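Chorismate mutase and shikimate 5-dehydrogenase fusion protein (Clostridium acetobutylicum, PDB 3FBT) probably catalyses the reversible NADPH-dependent reduction of 3-dehydroshikimate to shikimate through its dehydrogenase part, in a polypeptide that also carries a chorismate mutase part. Local coordinates at residues I107-G110 with K111-K115; E219-F222 with L223-R227. One frame throughout, in Å; residues are numbered along the deposited sequence.

Interaction 1 of 2, residues I107-G110 with K111-K115; sequences IGFG and KMLSK
The ring of Phe109 meets Leu113 and Met112 on the buried side of helix 105-115. Leu113 CG stands over one face of the ring, displaced toward its rim. The Leu113 methyl CD1 is closer still, 3.3 Å from Phe109 CE2. Met112 comes in at a slant, with CE 3.4 Å from Phe109 CD1. Phe109 CG lies anti to the backbone N (chi1 180°), which tips the ring forward along the helix, toward Met112 and Leu113. Val137 and Tyr140 of helix 134-143, Met239 and Val211 surround this cluster.

The opposite side is looser. Lys111 and Ile107 run next to each other, with Lys111 CE 4.1 Å from Ile107 CG2. Lys111 also touches Tyr238 and Ser242 of helix 237-252. A sulfate, probably from the crystallisation liquor, sits near Ile107. Ser114 is exposed, and its OG bonds back to Gly110 O at 3.0 Å. Ser114 N reaches the same oxygen at 3.1 Å, from the other face of the carbonyl plane.

Main-chain bonds such as Leu113 N to Phe109 O (3.2 Å) run the length of the turn. Gly110 O thus keeps the exposed hydroxyl on the helix, while apolar contacts hold the buried side beside predicted NADP(+) residues Leu213 and Gly236.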
loop_
_atom_site.group_PDB
_atom_site.type_symbol
_atom_site.label_atom_id
_atom_site.label_comp_id
_atom_site.label_asym_id
_atom_site.label_seq_id
_atom_site.Cartn_x
_atom_site.Cartn_y
_atom_site.Cartn_z
ATOM N N ILE A 107 -18.528 14.371 -11.654
ATOM C CA ILE A 107 -17.599 15.141 -12.509
ATOM C C ILE A 107 -17.363 14.336 -13.758
ATOM O O ILE A 107 -17.351 14.847 -14.872
ATOM C CB ILE A 107 -16.255 15.379 -11.796
ATOM C CG1 ILE A 107 -16.498 16.109 -10.480
ATOM C CG2 ILE A 107 -15.329 16.203 -12.682
ATOM C CD1 ILE A 107 -15.236 16.726 -9.829
ATOM N N GLY A 108 -17.142 13.033 -13.583
ATOM C CA GLY A 108 -16.938 12.185 -14.769
ATOM C C GLY A 108 -18.145 12.239 -15.738
ATOM O O GLY A 108 -17.987 12.196 -16.972
ATOM N N PHE A 109 -19.339 12.240 -15.190
ATOM C CA PHE A 109 -20.534 12.130 -16.027
ATOM C C PHE A 109 -20.608 13.436 -16.885
ATOM O O PHE A 109 -20.763 13.387 -18.089
ATOM C CB PHE A 109 -21.790 12.000 -15.160
ATOM C CG PHE A 109 -23.085 11.883 -15.966
ATOM C CD1 PHE A 109 -23.319 10.799 -16.777
ATOM C CD2 PHE A 109 -23.986 12.917 -15.981
ATOM C CE1 PHE A 109 -24.494 10.715 -17.525
ATOM C CE2 PHE A 109 -25.158 12.834 -16.731
ATOM C CZ PHE A 109 -25.400 11.736 -17.501
ATOM N N GLY A 110 -20.394 14.569 -16.244
ATOM C CA GLY A 110 -20.367 15.839 -16.966
ATOM C C GLY A 110 -19.287 15.885 -18.039
ATOM O O GLY A 110 -19.506 16.485 -19.099
ATOM N N LYS A 111 -18.125 15.257 -17.806
ATOM C CA LYS A 111 -17.086 15.364 -18.823
ATOM C C LYS A 111 -17.487 14.577 -20.050
ATOM O O LYS A 111 -17.116 14.919 -21.206
ATOM C CB LYS A 111 -15.698 14.924 -18.326
ATOM C CG LYS A 111 -15.132 15.739 -17.152
ATOM C CD LYS A 111 -14.315 16.967 -17.517
ATOM C CE LYS A 111 -14.131 17.891 -16.236
ATOM N NZ LYS A 111 -13.356 19.184 -16.420
ATOM N N MET A 112 -18.203 13.478 -19.805
ATOM C CA MET A 112 -18.645 12.602 -20.865
ATOM C C MET A 112 -19.696 13.293 -21.817
ATOM O O MET A 112 -19.615 13.181 -23.051
ATOM C CB MET A 112 -19.181 11.321 -20.258
ATOM C CG MET A 112 -19.539 10.251 -21.282
ATOM S SD MET A 112 -20.608 8.889 -20.639
ATOM C CE MET A 112 -21.621 9.610 -19.466
ATOM N N LEU A 113 -20.674 13.966 -21.226
ATOM C CA LEU A 113 -21.686 14.727 -21.968
ATOM C C LEU A 113 -20.939 15.827 -22.778
ATOM O O LEU A 113 -21.094 15.880 -23.967
ATOM C CB LEU A 113 -22.736 15.346 -21.030
ATOM C CG LEU A 113 -23.528 14.303 -20.199
ATOM C CD1 LEU A 113 -24.630 14.888 -19.320
ATOM C CD2 LEU A 113 -24.079 13.199 -21.072
ATOM N N SER A 114 -20.091 16.644 -22.149
ATOM C CA SER A 114 -19.401 17.697 -22.924
ATOM C C SER A 114 -18.670 17.110 -24.072
ATOM O O SER A 114 -18.830 17.566 -25.204
ATOM C CB SER A 114 -18.427 18.473 -22.100
ATOM O OG SER A 114 -19.067 18.803 -20.901
ATOM N N LYS A 115 -17.877 16.084 -23.790
ATOM C CA LYS A 115 -17.022 15.516 -24.781
ATOM C C LYS A 115 -17.791 14.961 -25.966
ATOM O O LYS A 115 -17.391 15.159 -27.096
ATOM C CB LYS A 115 -16.127 14.444 -24.193
ATOM C CG LYS A 115 -15.104 13.870 -25.212
ATOM C CD LYS A 115 -13.946 14.856 -25.345
ATOM C CE LYS A 115 -12.825 14.298 -26.199
ATOM N NZ LYS A 115 -11.494 15.002 -25.858
#

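Interaction 2 of 2, residues E219-F222 with L223-R227; sequences ETLF and LKYAR
The Tyr225 ring carries the carbonyl oxygen of Leu221 over one face, 3.2 Å above the plane and shifted toward the rim. The leucine side chain follows the ring outward. Leu221 CD1 is 3.4 Å from Tyr225 CE1, and Leu221 CD2 lies equally near the phenol oxygen. Leu221 CG is anti to the backbone N (chi1 -167°), which brings CD1 to the ring and CD2 to Tyr225 OH.

The second flat group is the Arg227 guanidinium, met at its edge by the Glu219 carboxylate. The two planes are 26° apart, so the pair is nearly coplanar. Arg227 grips side-on. NE and NH2 both bond to Glu219 OE2, at 2.8 Å and 3.1 Å, and both come from its syn side. A weak bond from NH2 to Glu219 OE1 completes the salt bridge. The two bonds to one oxygen should limit rotation of the guanidinium. Lys224 NZ is 5.3 Å from Glu219 OE1, not in contact, but its charge may favour the carboxylate.

Thr220 is the N-cap of helix 221-228. Its OG1 accepts from Leu223 N at 3.0 Å and also hydrogen-bonds Asp212. Lys224 N bonds to Thr220 O at 2.8 Å, starting the helical pattern. Leu223 CG packs against Thr220 OG1, and its CD2 lies against the Phe222 ring.

The helix belongs to the beta-alpha-beta unit between strands 209-212 and 232-234, part of the six-stranded parallel Rossmann-type sheet of the probable NADP(+)-binding domain. Leu223 and Ala226 rest on Ala210 of strand 209-212. Phe222 reaches Ile182 and Asn184 of strand 181-184, and Tyr225 packs on Lys201 and Val204 of helix 201-204.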
loop_
_atom_site.group_PDB
_atom_site.type_symbol
_atom_site.label_atom_id
_atom_site.label_comp_id
_atom_site.label_asym_id
_atom_site.label_seq_id
_atom_site.Cartn_x
_atom_site.Cartn_y
_atom_site.Cartn_z
ATOM N N GLU A 219 -20.209 -1.494 -26.995
ATOM C CA GLU A 219 -21.554 -1.324 -27.519
ATOM C C GLU A 219 -22.434 -2.370 -26.864
ATOM O O GLU A 219 -22.321 -3.560 -27.148
ATOM C CB GLU A 219 -21.579 -1.525 -29.033
ATOM C CG GLU A 219 -22.926 -1.163 -29.666
ATOM C CD GLU A 219 -23.081 -1.646 -31.097
ATOM O OE1 GLU A 219 -23.135 -2.886 -31.343
ATOM O OE2 GLU A 219 -23.171 -0.768 -31.969
ATOM N N THR A 220 -23.268 -1.918 -25.928
ATOM C CA THR A 220 -24.341 -2.710 -25.397
ATOM C C THR A 220 -25.500 -2.904 -26.444
ATOM O O THR A 220 -25.687 -2.087 -27.346
ATOM C CB THR A 220 -24.913 -2.032 -24.146
ATOM O OG1 THR A 220 -25.313 -0.697 -24.464
ATOM C CG2 THR A 220 -23.871 -1.959 -22.984
ATOM N N LEU A 221 -26.288 -3.960 -26.297
ATOM C CA LEU A 221 -27.562 -4.060 -27.017
ATOM C C LEU A 221 -28.256 -2.704 -26.981
ATOM O O LEU A 221 -28.663 -2.148 -28.012
ATOM C CB LEU A 221 -28.449 -5.149 -26.392
ATOM C CG LEU A 221 -29.687 -5.616 -27.185
ATOM C CD1 LEU A 221 -29.299 -6.045 -28.632
ATOM C CD2 LEU A 221 -30.402 -6.751 -26.465
ATOM N N PHE A 222 -28.369 -2.140 -25.785
ATOM C CA PHE A 222 -28.967 -0.835 -25.652
ATOM C C PHE A 222 -28.392 0.190 -26.621
ATOM O O PHE A 222 -29.170 0.978 -27.188
ATOM C CB PHE A 222 -28.843 -0.339 -24.217
ATOM C CG PHE A 222 -29.245 1.104 -24.001
ATOM C CD1 PHE A 222 -30.571 1.452 -23.965
ATOM C CD2 PHE A 222 -28.290 2.092 -23.748
ATOM C CE1 PHE A 222 -30.936 2.723 -23.712
ATOM C CE2 PHE A 222 -28.640 3.378 -23.452
ATOM C CZ PHE A 222 -29.981 3.702 -23.443
ATOM N N LEU A 223 -27.059 0.245 -26.768
ATOM C CA LEU A 223 -26.445 1.180 -27.681
ATOM C C LEU A 223 -26.490 0.810 -29.205
ATOM O O LEU A 223 -26.548 1.702 -30.061
ATOM C CB LEU A 223 -25.014 1.476 -27.249
ATOM C CG LEU A 223 -24.835 2.232 -25.922
ATOM C CD1 LEU A 223 -23.351 2.355 -25.688
ATOM C CD2 LEU A 223 -25.501 3.638 -25.962
ATOM N N LYS A 224 -26.423 -0.476 -29.526
ATOM C CA LYS A 224 -26.656 -0.933 -30.897
ATOM C C LYS A 224 -28.012 -0.379 -31.365
ATOM O O LYS A 224 -28.105 0.444 -32.329
ATOM C CB LYS A 224 -26.679 -2.465 -30.942
ATOM C CG LYS A 224 -26.933 -3.003 -32.346
ATOM C CD LYS A 224 -27.477 -4.392 -32.333
ATOM C CE LYS A 224 -26.569 -5.354 -31.533
ATOM N NZ LYS A 224 -26.688 -6.774 -32.058
ATOM N N TYR A 225 -29.046 -0.776 -30.619
ATOM C CA TYR A 225 -30.394 -0.244 -30.778
ATOM C C TYR A 225 -30.389 1.205 -31.157
ATOM O O TYR A 225 -31.134 1.615 -32.044
ATOM C CB TYR A 225 -31.172 -0.339 -29.473
ATOM C CG TYR A 225 -31.643 -1.701 -29.149
ATOM C CD1 TYR A 225 -31.420 -2.760 -30.009
ATOM C CD2 TYR A 225 -32.357 -1.931 -27.969
ATOM C CE1 TYR A 225 -31.885 -4.045 -29.693
ATOM C CE2 TYR A 225 -32.792 -3.163 -27.631
ATOM C CZ TYR A 225 -32.588 -4.218 -28.494
ATOM O OH TYR A 225 -33.072 -5.452 -28.110
ATOM N N ALA A 226 -29.615 2.002 -30.422
ATOM C CA ALA A 226 -29.535 3.417 -30.676
ATOM C C ALA A 226 -28.896 3.632 -32.041
ATOM O O ALA A 226 -29.265 4.581 -32.752
ATOM C CB ALA A 226 -28.716 4.102 -29.584
ATOM N N ARG A 227 -27.971 2.746 -32.422
ATOM C CA ARG A 227 -27.240 2.923 -33.698
ATOM C C ARG A 227 -28.205 2.763 -34.865
ATOM O O ARG A 227 -28.484 3.704 -35.622
ATOM C CB ARG A 227 -26.066 1.932 -33.824
ATOM C CG ARG A 227 -25.378 1.965 -35.208
ATOM C CD ARG A 227 -24.019 1.283 -35.196
ATOM N NE ARG A 227 -24.028 0.003 -34.516
ATOM C CZ ARG A 227 -24.596 -1.084 -34.997
ATOM N NH1 ARG A 227 -25.235 -1.027 -36.167
ATOM N NH2 ARG A 227 -24.551 -2.220 -34.314
#

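Overall arrangement
Both contacts are turns of short helices, but they lie about 20 Å apart between centres and do not touch. Interaction 1 is mostly buried and sits nearer the middle of the chain. Interaction 2 is only partly buried and sits farther out, at the start of a helix flanking the parallel sheet. Both helices lean on strand 209-212: interaction 1 through Val211, interaction 2 through Ala210 and Asp212. Their chemistry follows their place. Interaction 1 joins its turns mainly by apolar packing and backbone bonds, whereas interaction 2 adds a buried threonine cap and, on its outer side, a salt bridge.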